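Local coordinates for protein putative 2,3,4,5-tetrahydropyridine-2-carboxylate N- succinyltransferase (Campylobacter jejuni, PDB 2RIJ) that probably catalyses the succinyl-CoA-dependent succinylation of cyclic tetrahydrodipicolinate to N-succinyl-L-2-amino-6-oxopimelate, the first step of the succinylase route of lysine biosynthesis, at residues A66-R70 with Q83-D89; I178-L183 with Y196-V202; A233-M239 with T251-V257; L335-N339 with L357-H361. Where two conformers were deposited one is given. Residue numbers count along the deposited sequence, not the author numbering.

Contact 1. Residues A66-R70 with Q83-D89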
# COMPACT_ATOMS: atom_id res chain seq x y z
N ALA A 66 -10.27 -73.63 8.09
CA ALA A 66 -11.04 -74.22 7.02
C ALA A 66 -10.15 -74.43 5.78
O ALA A 66 -10.25 -75.44 5.10
CB ALA A 66 -12.24 -73.36 6.69
N PHE A 67 -9.28 -73.47 5.51
CA PHE A 67 -8.39 -73.50 4.39
C PHE A 67 -7.26 -74.47 4.65
O PHE A 67 -6.95 -75.30 3.79
CB PHE A 67 -7.82 -72.10 4.13
CG PHE A 67 -8.84 -71.11 3.63
CD1 PHE A 67 -9.51 -71.32 2.46
CD2 PHE A 67 -9.08 -69.95 4.33
CE1 PHE A 67 -10.45 -70.40 2.01
CE2 PHE A 67 -10.03 -69.00 3.86
CZ PHE A 67 -10.70 -69.26 2.72
N MSE A 68 -6.66 -74.39 5.83
CA MSE A 68 -5.55 -75.28 6.17
C MSE A 68 -5.98 -76.74 6.14
O MSE A 68 -5.21 -77.59 5.68
CB MSE A 68 -4.95 -74.93 7.50
CG MSE A 68 -4.20 -73.61 7.45
SE MSE A 68 -3.25 -73.22 9.12
CE MSE A 68 -4.71 -72.53 10.27
N GLN A 69 -7.21 -76.98 6.61
CA GLN A 69 -7.81 -78.31 6.67
C GLN A 69 -7.85 -78.96 5.29
O GLN A 69 -7.65 -80.16 5.19
CB GLN A 69 -9.22 -78.30 7.34
CG GLN A 69 -9.24 -78.95 8.73
N ARG A 70 -8.06 -78.19 4.24
CA ARG A 70 -8.00 -78.74 2.88
C ARG A 70 -6.68 -78.51 2.15
O ARG A 70 -6.65 -78.56 0.92
CB ARG A 70 -9.15 -78.24 2.02
CG ARG A 70 -9.25 -76.76 1.76
CD ARG A 70 -10.50 -76.53 0.91
NE ARG A 70 -10.85 -75.14 0.70
CZ ARG A 70 -10.28 -74.35 -0.20
NH1 ARG A 70 -9.35 -74.82 -1.02
NH2 ARG A 70 -10.68 -73.10 -0.32
N GLN A 83 -8.13 -65.55 0.05
CA GLN A 83 -8.46 -66.83 -0.56
C GLN A 83 -9.93 -66.94 -0.84
O GLN A 83 -10.75 -66.64 0.01
CB GLN A 83 -8.07 -67.96 0.41
CG GLN A 83 -7.98 -69.35 -0.21
CD GLN A 83 -6.71 -69.56 -1.05
OE1 GLN A 83 -5.74 -68.82 -0.95
NE2 GLN A 83 -6.74 -70.56 -1.88
N THR A 84 -10.26 -67.46 -2.02
CA THR A 84 -11.65 -67.73 -2.44
C THR A 84 -12.22 -68.80 -1.56
O THR A 84 -11.56 -69.81 -1.30
CB THR A 84 -11.68 -68.24 -3.92
OG1 THR A 84 -11.25 -67.18 -4.76
CG2 THR A 84 -13.08 -68.70 -4.36
N LEU A 85 -13.45 -68.58 -1.11
CA LEU A 85 -14.19 -69.55 -0.32
C LEU A 85 -14.93 -70.56 -1.22
O LEU A 85 -15.55 -70.19 -2.23
CB LEU A 85 -15.22 -68.86 0.59
CG LEU A 85 -14.60 -68.09 1.75
CD1 LEU A 85 -15.57 -66.99 2.16
CD2 LEU A 85 -14.28 -69.10 2.93
N LYS A 86 -14.80 -71.83 -0.85
CA LYS A 86 -15.60 -72.93 -1.38
C LYS A 86 -16.72 -73.25 -0.39
O LYS A 86 -16.61 -72.92 0.81
CB LYS A 86 -14.70 -74.15 -1.58
CG LYS A 86 -13.61 -73.87 -2.57
CD LYS A 86 -12.79 -75.07 -2.86
CE LYS A 86 -11.96 -74.83 -4.08
NZ LYS A 86 -11.15 -76.00 -4.46
N LEU A 87 -17.76 -73.94 -0.85
CA LEU A 87 -18.86 -74.33 0.04
C LEU A 87 -18.34 -75.13 1.23
O LEU A 87 -18.80 -74.94 2.35
CB LEU A 87 -19.95 -75.12 -0.68
CG LEU A 87 -21.26 -75.38 0.08
CD1 LEU A 87 -21.83 -74.09 0.60
CD2 LEU A 87 -22.26 -76.16 -0.85
N GLU A 88 -17.39 -76.01 0.98
CA GLU A 88 -16.83 -76.86 2.03
C GLU A 88 -16.23 -76.05 3.17
O GLU A 88 -16.29 -76.47 4.34
CB GLU A 88 -15.81 -77.82 1.42
CG GLU A 88 -14.57 -77.19 0.86
CD GLU A 88 -13.79 -78.17 -0.01
OE1 GLU A 88 -13.08 -79.05 0.56
OE2 GLU A 88 -13.91 -78.06 -1.25
N ASP A 89 -15.66 -74.89 2.83
CA ASP A 89 -15.06 -73.98 3.81
C ASP A 89 -16.14 -73.41 4.72
O ASP A 89 -15.97 -73.33 5.94
CB ASP A 89 -14.32 -72.84 3.12
CG ASP A 89 -13.21 -73.31 2.18
OD1 ASP A 89 -12.54 -74.35 2.45
OD2 ASP A 89 -13.02 -72.61 1.16
O HOH W 1 -12.44 -76.46 4.19
O HOH W 2 -10.10 -71.34 -2.79

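Contact 2. Residues I178-L183 with Y196-V202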
# COMPACT_ATOMS: atom_id res chain seq x y z
N ILE A 178 -17.83 -51.99 -14.64
CA ILE A 178 -17.80 -52.58 -15.97
C ILE A 178 -16.46 -52.24 -16.61
O ILE A 178 -16.07 -51.08 -16.66
CB ILE A 178 -18.92 -52.02 -16.85
CG1 ILE A 178 -20.27 -52.15 -16.14
CG2 ILE A 178 -18.88 -52.67 -18.29
CD1 ILE A 178 -21.43 -51.50 -16.87
N GLU A 179 -15.75 -53.25 -17.08
CA GLU A 179 -14.50 -53.05 -17.81
C GLU A 179 -14.74 -52.19 -19.03
O GLU A 179 -15.69 -52.40 -19.76
CB GLU A 179 -13.91 -54.38 -18.27
CG GLU A 179 -13.57 -55.34 -17.16
CD GLU A 179 -12.74 -56.52 -17.66
OE1 GLU A 179 -11.51 -56.33 -17.86
OE2 GLU A 179 -13.32 -57.61 -17.88
N LEU A 180 -13.89 -51.18 -19.23
CA LEU A 180 -14.00 -50.29 -20.38
C LEU A 180 -13.92 -51.10 -21.69
O LEU A 180 -14.62 -50.82 -22.65
CB LEU A 180 -12.93 -49.17 -20.33
CG LEU A 180 -13.13 -48.17 -19.15
CD1 LEU A 180 -11.91 -47.29 -18.95
CD2 LEU A 180 -14.38 -47.34 -19.35
N GLU A 181 -13.07 -52.13 -21.73
CA GLU A 181 -12.90 -52.91 -22.94
C GLU A 181 -14.17 -53.69 -23.28
O GLU A 181 -14.47 -53.94 -24.44
CB GLU A 181 -11.68 -53.82 -22.82
CG GLU A 181 -11.23 -54.46 -24.14
CD GLU A 181 -11.13 -53.47 -25.34
OE1 GLU A 181 -10.48 -52.39 -25.25
OE2 GLU A 181 -11.71 -53.79 -26.40
N TYR A 182 -14.94 -54.02 -22.26
CA TYR A 182 -16.23 -54.66 -22.47
C TYR A 182 -17.22 -53.69 -23.18
O TYR A 182 -17.98 -54.08 -24.07
CB TYR A 182 -16.80 -55.18 -21.14
CG TYR A 182 -18.18 -55.73 -21.31
CD1 TYR A 182 -18.38 -57.05 -21.71
CD2 TYR A 182 -19.29 -54.91 -21.16
CE1 TYR A 182 -19.64 -57.56 -21.87
CE2 TYR A 182 -20.55 -55.40 -21.34
CZ TYR A 182 -20.72 -56.73 -21.68
OH TYR A 182 -21.97 -57.20 -21.87
N LEU A 183 -17.22 -52.43 -22.76
CA LEU A 183 -18.05 -51.43 -23.38
C LEU A 183 -17.62 -51.19 -24.81
O LEU A 183 -18.46 -51.03 -25.71
CB LEU A 183 -18.01 -50.12 -22.56
CG LEU A 183 -18.68 -50.08 -21.20
CD1 LEU A 183 -18.38 -48.71 -20.54
CD2 LEU A 183 -20.20 -50.32 -21.25
N TYR A 196 -27.46 -49.51 -23.98
CA TYR A 196 -26.16 -48.99 -23.51
C TYR A 196 -26.29 -48.66 -22.02
O TYR A 196 -27.19 -47.90 -21.63
CB TYR A 196 -25.71 -47.76 -24.33
CG TYR A 196 -24.27 -47.36 -24.05
CD1 TYR A 196 -23.23 -48.19 -24.45
CD2 TYR A 196 -23.95 -46.20 -23.37
CE1 TYR A 196 -21.91 -47.90 -24.17
CE2 TYR A 196 -22.60 -45.86 -23.09
CZ TYR A 196 -21.59 -46.74 -23.50
OH TYR A 196 -20.27 -46.49 -23.22
N PRO A 197 -25.40 -49.21 -21.17
CA PRO A 197 -25.62 -48.96 -19.74
C PRO A 197 -25.34 -47.52 -19.35
O PRO A 197 -24.53 -46.85 -20.01
CB PRO A 197 -24.62 -49.88 -19.07
CG PRO A 197 -23.56 -50.02 -20.00
CD PRO A 197 -24.23 -50.07 -21.37
N LYS A 198 -26.05 -47.03 -18.33
CA LYS A 198 -25.85 -45.68 -17.85
C LYS A 198 -24.58 -45.64 -17.01
O LYS A 198 -24.52 -46.26 -15.92
CB LYS A 198 -27.01 -45.19 -17.00
CG LYS A 198 -26.68 -43.81 -16.35
CD LYS A 198 -27.84 -43.23 -15.66
CE LYS A 198 -28.19 -44.04 -14.40
NZ LYS A 198 -27.31 -43.79 -13.24
N ILE A 199 -23.61 -44.88 -17.48
CA ILE A 199 -22.30 -44.79 -16.83
C ILE A 199 -22.26 -43.53 -15.97
O ILE A 199 -22.30 -42.41 -16.47
CB ILE A 199 -21.15 -44.85 -17.87
CG1 ILE A 199 -21.26 -46.14 -18.73
CG2 ILE A 199 -19.77 -44.68 -17.19
CD1 ILE A 199 -21.32 -47.46 -17.94
N ASP A 200 -22.19 -43.73 -14.67
CA ASP A 200 -22.15 -42.60 -13.75
C ASP A 200 -20.77 -41.96 -13.60
O ASP A 200 -20.67 -40.75 -13.33
CB ASP A 200 -22.69 -43.04 -12.40
CG ASP A 200 -24.14 -43.47 -12.49
OD1 ASP A 200 -24.94 -42.78 -13.18
OD2 ASP A 200 -24.43 -44.52 -11.93
N PHE A 201 -19.72 -42.77 -13.69
CA PHE A 201 -18.34 -42.31 -13.55
C PHE A 201 -17.35 -43.38 -14.04
O PHE A 201 -17.71 -44.54 -14.23
CB PHE A 201 -18.01 -41.80 -12.14
CG PHE A 201 -18.02 -42.84 -11.02
CD1 PHE A 201 -19.20 -43.29 -10.47
CD2 PHE A 201 -16.85 -43.31 -10.50
CE1 PHE A 201 -19.22 -44.22 -9.45
CE2 PHE A 201 -16.85 -44.21 -9.45
CZ PHE A 201 -18.04 -44.68 -8.93
N VAL A 202 -16.14 -42.95 -14.29
CA VAL A 202 -15.02 -43.82 -14.71
C VAL A 202 -13.84 -43.50 -13.79
O VAL A 202 -13.35 -42.35 -13.75
CB VAL A 202 -14.64 -43.66 -16.21
CG1 VAL A 202 -13.32 -44.53 -16.58
CG2 VAL A 202 -15.86 -43.92 -17.12

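Contact 3. Residues A233-M239 with T251-V257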
# COMPACT_ATOMS: atom_id res chain seq x y z
N ALA A 233 -16.75 -38.31 10.91
CA ALA A 233 -17.22 -38.45 12.30
C ALA A 233 -18.71 -38.23 12.34
O ALA A 233 -19.26 -37.47 11.53
CB ALA A 233 -16.48 -37.47 13.25
N ALA A 234 -19.36 -38.94 13.26
CA ALA A 234 -20.82 -38.85 13.48
C ALA A 234 -21.23 -37.38 13.62
O ALA A 234 -20.58 -36.60 14.32
CB ALA A 234 -21.26 -39.70 14.73
N GLY A 235 -22.28 -37.00 12.89
CA GLY A 235 -22.76 -35.66 12.97
C GLY A 235 -22.25 -34.78 11.85
O GLY A 235 -22.67 -33.65 11.74
N THR A 236 -21.31 -35.27 11.02
CA THR A 236 -20.86 -34.46 9.88
C THR A 236 -21.93 -34.29 8.80
O THR A 236 -22.71 -35.22 8.56
CB THR A 236 -19.59 -35.15 9.30
OG1 THR A 236 -18.57 -35.12 10.32
CG2 THR A 236 -19.05 -34.48 7.99
N THR A 237 -21.95 -33.13 8.14
CA THR A 237 -22.77 -32.83 6.96
C THR A 237 -21.87 -32.48 5.78
O THR A 237 -21.01 -31.58 5.87
CB THR A 237 -23.75 -31.66 7.21
OG1 THR A 237 -24.54 -31.96 8.37
CG2 THR A 237 -24.67 -31.38 6.02
N ILE A 238 -22.03 -33.20 4.70
CA ILE A 238 -21.40 -32.85 3.41
C ILE A 238 -22.46 -32.27 2.47
O ILE A 238 -23.38 -32.97 1.98
CB ILE A 238 -20.73 -34.04 2.71
CG1 ILE A 238 -19.89 -34.88 3.73
CG2 ILE A 238 -19.89 -33.58 1.52
CD1 ILE A 238 -18.76 -34.04 4.41
N MSE A 239 -22.32 -31.00 2.18
CA MSE A 239 -23.25 -30.28 1.28
C MSE A 239 -22.78 -30.56 -0.13
O MSE A 239 -21.62 -30.91 -0.32
CB MSE A 239 -23.28 -28.79 1.54
CG MSE A 239 -23.79 -28.41 2.91
SE MSE A 239 -25.60 -28.97 3.27
CE MSE A 239 -26.65 -27.83 1.97
N THR A 251 -13.13 -35.94 8.83
CA THR A 251 -13.48 -35.15 9.98
C THR A 251 -13.32 -36.03 11.21
O THR A 251 -13.60 -37.23 11.17
CB THR A 251 -14.94 -34.61 9.92
OG1 THR A 251 -15.89 -35.68 9.90
CG2 THR A 251 -15.13 -33.72 8.65
N THR A 252 -12.89 -35.44 12.29
CA THR A 252 -12.78 -36.16 13.56
C THR A 252 -13.82 -35.75 14.59
O THR A 252 -13.83 -36.26 15.70
CB THR A 252 -11.37 -36.10 14.14
OG1 THR A 252 -11.02 -34.73 14.38
CG2 THR A 252 -10.35 -36.76 13.16
N GLY A 253 -14.74 -34.89 14.21
CA GLY A 253 -15.91 -34.61 15.02
C GLY A 253 -16.93 -34.05 14.09
O GLY A 253 -16.66 -33.85 12.90
N ALA A 254 -18.11 -33.75 14.60
CA ALA A 254 -19.17 -33.21 13.74
C ALA A 254 -18.74 -31.86 13.15
O ALA A 254 -18.43 -30.95 13.91
CB ALA A 254 -20.47 -33.04 14.56
N CYS A 255 -18.76 -31.75 11.82
CA CYS A 255 -18.41 -30.55 11.07
C CYS A 255 -19.41 -30.33 9.95
O CYS A 255 -19.93 -31.28 9.38
CB CYS A 255 -17.08 -30.74 10.35
SG CYS A 255 -15.68 -30.86 11.46
N MSE A 256 -19.60 -29.08 9.62
CA MSE A 256 -20.32 -28.67 8.39
C MSE A 256 -19.31 -28.53 7.26
O MSE A 256 -18.40 -27.71 7.35
CB MSE A 256 -21.00 -27.34 8.62
CG MSE A 256 -21.62 -26.74 7.36
SE MSE A 256 -22.99 -27.95 6.57
CE MSE A 256 -24.13 -28.13 8.17
N VAL A 257 -19.43 -29.33 6.22
CA VAL A 257 -18.47 -29.34 5.14
C VAL A 257 -19.16 -28.93 3.80
O VAL A 257 -20.06 -29.59 3.31
CB VAL A 257 -17.77 -30.68 4.99
CG1 VAL A 257 -16.73 -30.65 3.81
CG2 VAL A 257 -17.14 -31.12 6.33

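Contact 4. Residues L335-N339 with L357-H361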
# COMPACT_ATOMS: atom_id res chain seq x y z
N LEU A 335 -1.59 -13.74 21.25
CA LEU A 335 -1.26 -14.98 20.54
C LEU A 335 -0.18 -15.77 21.30
O LEU A 335 -0.28 -16.97 21.38
CB LEU A 335 -0.88 -14.72 19.07
CG LEU A 335 -2.06 -14.45 18.09
CD1 LEU A 335 -1.49 -13.96 16.73
CD2 LEU A 335 -3.01 -15.67 17.92
N ALA A 336 0.82 -15.10 21.86
CA ALA A 336 1.81 -15.75 22.77
C ALA A 336 1.16 -16.55 23.88
O ALA A 336 1.58 -17.67 24.18
CB ALA A 336 2.73 -14.72 23.34
N LYS A 337 0.10 -16.01 24.47
CA LYS A 337 -0.60 -16.72 25.53
C LYS A 337 -1.23 -18.02 25.07
O LYS A 337 -1.22 -19.00 25.81
CB LYS A 337 -1.69 -15.85 26.13
CG LYS A 337 -1.17 -14.66 26.90
CD LYS A 337 -2.31 -13.94 27.61
CE LYS A 337 -1.96 -12.51 27.99
NZ LYS A 337 -3.11 -11.84 28.71
N LEU A 338 -1.80 -18.03 23.87
CA LEU A 338 -2.41 -19.23 23.33
C LEU A 338 -1.33 -20.19 22.80
O LEU A 338 -1.61 -21.35 22.53
CB LEU A 338 -3.40 -18.83 22.19
CG LEU A 338 -4.59 -17.98 22.60
CD1 LEU A 338 -5.39 -17.50 21.41
CD2 LEU A 338 -5.46 -18.82 23.56
N ASN A 339 -0.13 -19.67 22.57
CA ASN A 339 0.95 -20.40 21.85
C ASN A 339 2.31 -20.11 22.53
O ASN A 339 3.19 -19.46 21.98
CB ASN A 339 0.98 -19.95 20.38
CG ASN A 339 -0.33 -20.22 19.67
OD1 ASN A 339 -0.66 -21.38 19.36
ND2 ASN A 339 -1.05 -19.16 19.36
N LEU A 357 -0.54 -23.44 14.87
CA LEU A 357 -0.82 -22.53 16.01
C LEU A 357 -2.31 -22.36 16.27
O LEU A 357 -3.13 -22.46 15.34
CB LEU A 357 -0.15 -21.18 15.80
CG LEU A 357 1.37 -21.19 15.59
CD1 LEU A 357 1.89 -19.81 15.25
CD2 LEU A 357 2.08 -21.78 16.85
N ASN A 358 -2.66 -22.05 17.52
CA ASN A 358 -4.07 -21.85 17.91
C ASN A 358 -4.50 -20.41 17.89
O ASN A 358 -3.69 -19.50 18.19
CB ASN A 358 -4.26 -22.37 19.36
CG ASN A 358 -3.80 -23.78 19.53
OD1 ASN A 358 -4.26 -24.71 18.84
ND2 ASN A 358 -2.88 -23.97 20.45
N GLY A 359 -5.78 -20.17 17.63
CA GLY A 359 -6.34 -18.83 17.76
C GLY A 359 -5.97 -17.81 16.69
O GLY A 359 -6.14 -16.62 16.88
N LEU A 360 -5.48 -18.29 15.54
CA LEU A 360 -5.08 -17.42 14.44
C LEU A 360 -6.29 -16.95 13.64
O LEU A 360 -7.25 -17.68 13.40
CB LEU A 360 -4.11 -18.11 13.48
CG LEU A 360 -2.80 -18.70 14.04
CD1 LEU A 360 -1.94 -19.23 12.89
CD2 LEU A 360 -2.02 -17.63 14.77
N HIS A 361 -6.19 -15.72 13.20
CA HIS A 361 -7.20 -15.14 12.32
C HIS A 361 -6.49 -14.57 11.13
O HIS A 361 -5.79 -13.55 11.22
CB HIS A 361 -8.03 -14.10 13.05
CG HIS A 361 -9.16 -13.55 12.24
ND1 HIS A 361 -10.09 -12.68 12.77
CD2 HIS A 361 -9.56 -13.79 10.97
CE1 HIS A 361 -10.98 -12.38 11.84
NE2 HIS A 361 -10.70 -13.06 10.75

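Contact 1. Residues A66-R70 with Q83-D89
A bidentate salt bridge joins the C-terminal end of helix 57-69 to the first turn of helix 87-96 in the N-terminal region of the subunit, beside an antiparallel sheet. The two residues that make it, Arg70 and Asp89, lose 95 and 67 Å² to the contact, and Phe67 loses 78 Å². Arg70, just past its helix, extends its guanidinium so that NE donates to Asp89 OD1 at 2.6 Å and NH2 to Asp89 OD2 at 2.8 Å, with N-H...O angles of 166° and 162°. Asp89 OD2 also accepts a hydrogen bond from the backbone N of Lys86, the N-cap residue, at 2.8 Å, so one carboxylate ties Arg70 to the start of the second helix. The aliphatic part of Lys86 lies over one face of the guanidinium, with CD 3.7 Å from Arg70 CZ. Phe67 fills the space between helix and strand 80-84: Gln83 CG sits over its face, 3.9 Å from the ring centroid and 29° off the normal, a CH-pi contact, while Phe67 CZ meets Leu85 CD2 at 3.6 Å. Beyond the segments, Phe67 also packs on Phe126 of strand 124-129. Two waters bridge the segments: one donates to Ala66 O at 2.6 Å and to Asp89 OD1 at 2.7 Å, and the other links Arg70 NH2, at 3.1 Å, to Thr84 O, at 2.6 Å.

Contact 2. Residues I178-L183 with Y196-V202
Leu183 pushes its two methyl groups against the chain that returns from the far end of its helix: CD2 lies 3.6 Å from Pro197 CG and 4.2 Å from Tyr196 CE1, while CD1 is 4.1 Å from Ile199 CD1. Ile178, on the strand that leads into the helix, extends the same patch, its CD1 lying 4.1 Å from Pro197 CG and 4.2 Å from Ile199 CD1. These contacts belong to a helical excursion between the two strands that flank 170-173 within the chain, in an antiparallel sheet: strand 176-178 runs into helix 180-192, and residues 196-202 come back alongside to enter strand 201-203. CA atoms are 8.5 Å apart for Leu183 and Tyr196, 8.7 Å for Leu180 and Val202 and 9.0 Å for Ile178 and Ile199, a spacing bridged by side chains, and no hydrogen bond crosses between the segments. Asp200 and Phe201 both face Trp172 in a classic beta bulge. The returning segment also meets the second subunit, which hydrogen-bonds to the backbone of Asp200 and Val202 and whose Ile220 packs on Phe201. Nearer the helix start, Leu180 CD1 touches Val202 CG1 at 3.9 Å.

Contact 3. Residues A233-M239 with T251-V257
Three backbone hydrogen bonds set the parallel register: Thr237 N to Cys255 O at 3.0 Å, Val257 N to Thr237 O at 2.8 Å and Met239 N to Val257 O at 2.9 Å. At the other end Thr251 OG1 accepts from Ala233 N at 2.9 Å and donates to Thr236 OG1 at 2.8 Å; Thr236 OG1 in turn donates a hydrogen bond to Ala233 O at 2.7 Å within the type II turn 233-236. The stacking of strand 237-238 on strand 256-257 is one coil-to-coil step of the left-handed parallel beta-helix of hexapeptide-repeat acyltransferases. At Gly235, third in the turn, phi is 97°; a CB would press on the carbonyl O of Ala234 and clash with Ala254 CB at 2.8 Å. Ile238 CD1 packs 3.6 Å from Val257 CB on one face of the sheet, Thr237 CB 3.7 Å from Met256 CE on the other. The Met239 side chain lies about 4 Å from that of Glu258, the predicted acyl-anhydride residue.

Contact 4. Residues L335-N339 with L357-H361
The helix of residues 332-338 ends at Asn339, whose phi/psi of -140/67° leave the helical region, and the chain of 357-361 passes this end before entering strand 360-364. CA atoms come within 6.2 Å for Leu338 and Asn358. Gly359 turns with a positive phi of 74°, and a CB there would stand 2.5 Å from Leu338 CD1, so the close pass depends on its bare CA, 4.0 Å from that methyl. The Asn339 side chain pairs with both the N and the O of Asn358: Asn358 N donates to Asn339 OD1 at 2.8 Å and Asn339 ND2 to Asn358 O at 2.9 Å. ND2 of Asn339 also donates back to Leu335 O at 3.1 Å, in the last turn of the helix it follows. Alongside, Leu335 CD2 meets Leu360 CD2 at 3.8 Å, and Leu375 of strand 371-375 packs on both Leu335 and Leu338. The contact thus joins the helix to the C-terminal strands next to the beta-helix. Since one buried amide engages the N and O of Asn358 and a helix carbonyl, the join is directional, whereas Leu335 and Leu338 contribute less directional van der Waals packing.

Every contact is partly buried, but exposed residues take part in contact 1 (Lys86, Glu88) and contact 3 (Ala234, Thr252), whereas no touching residue is exposed in contacts 2 and 4. Contact 1 combines a salt bridge and bridging waters with the packing of Phe67. Contact 2 makes no hydrogen bond across its segments and rests on apolar side chains. Contact 3 uses regular backbone bonding between coils; its centre is about 15 Å from the chain's centre, against about 25 to 31 Å for the centres of the others. In contact 4 the polar link across the segments is instead a single side-chain amide. Contacts 3 and 4 reach the same mixed sheet.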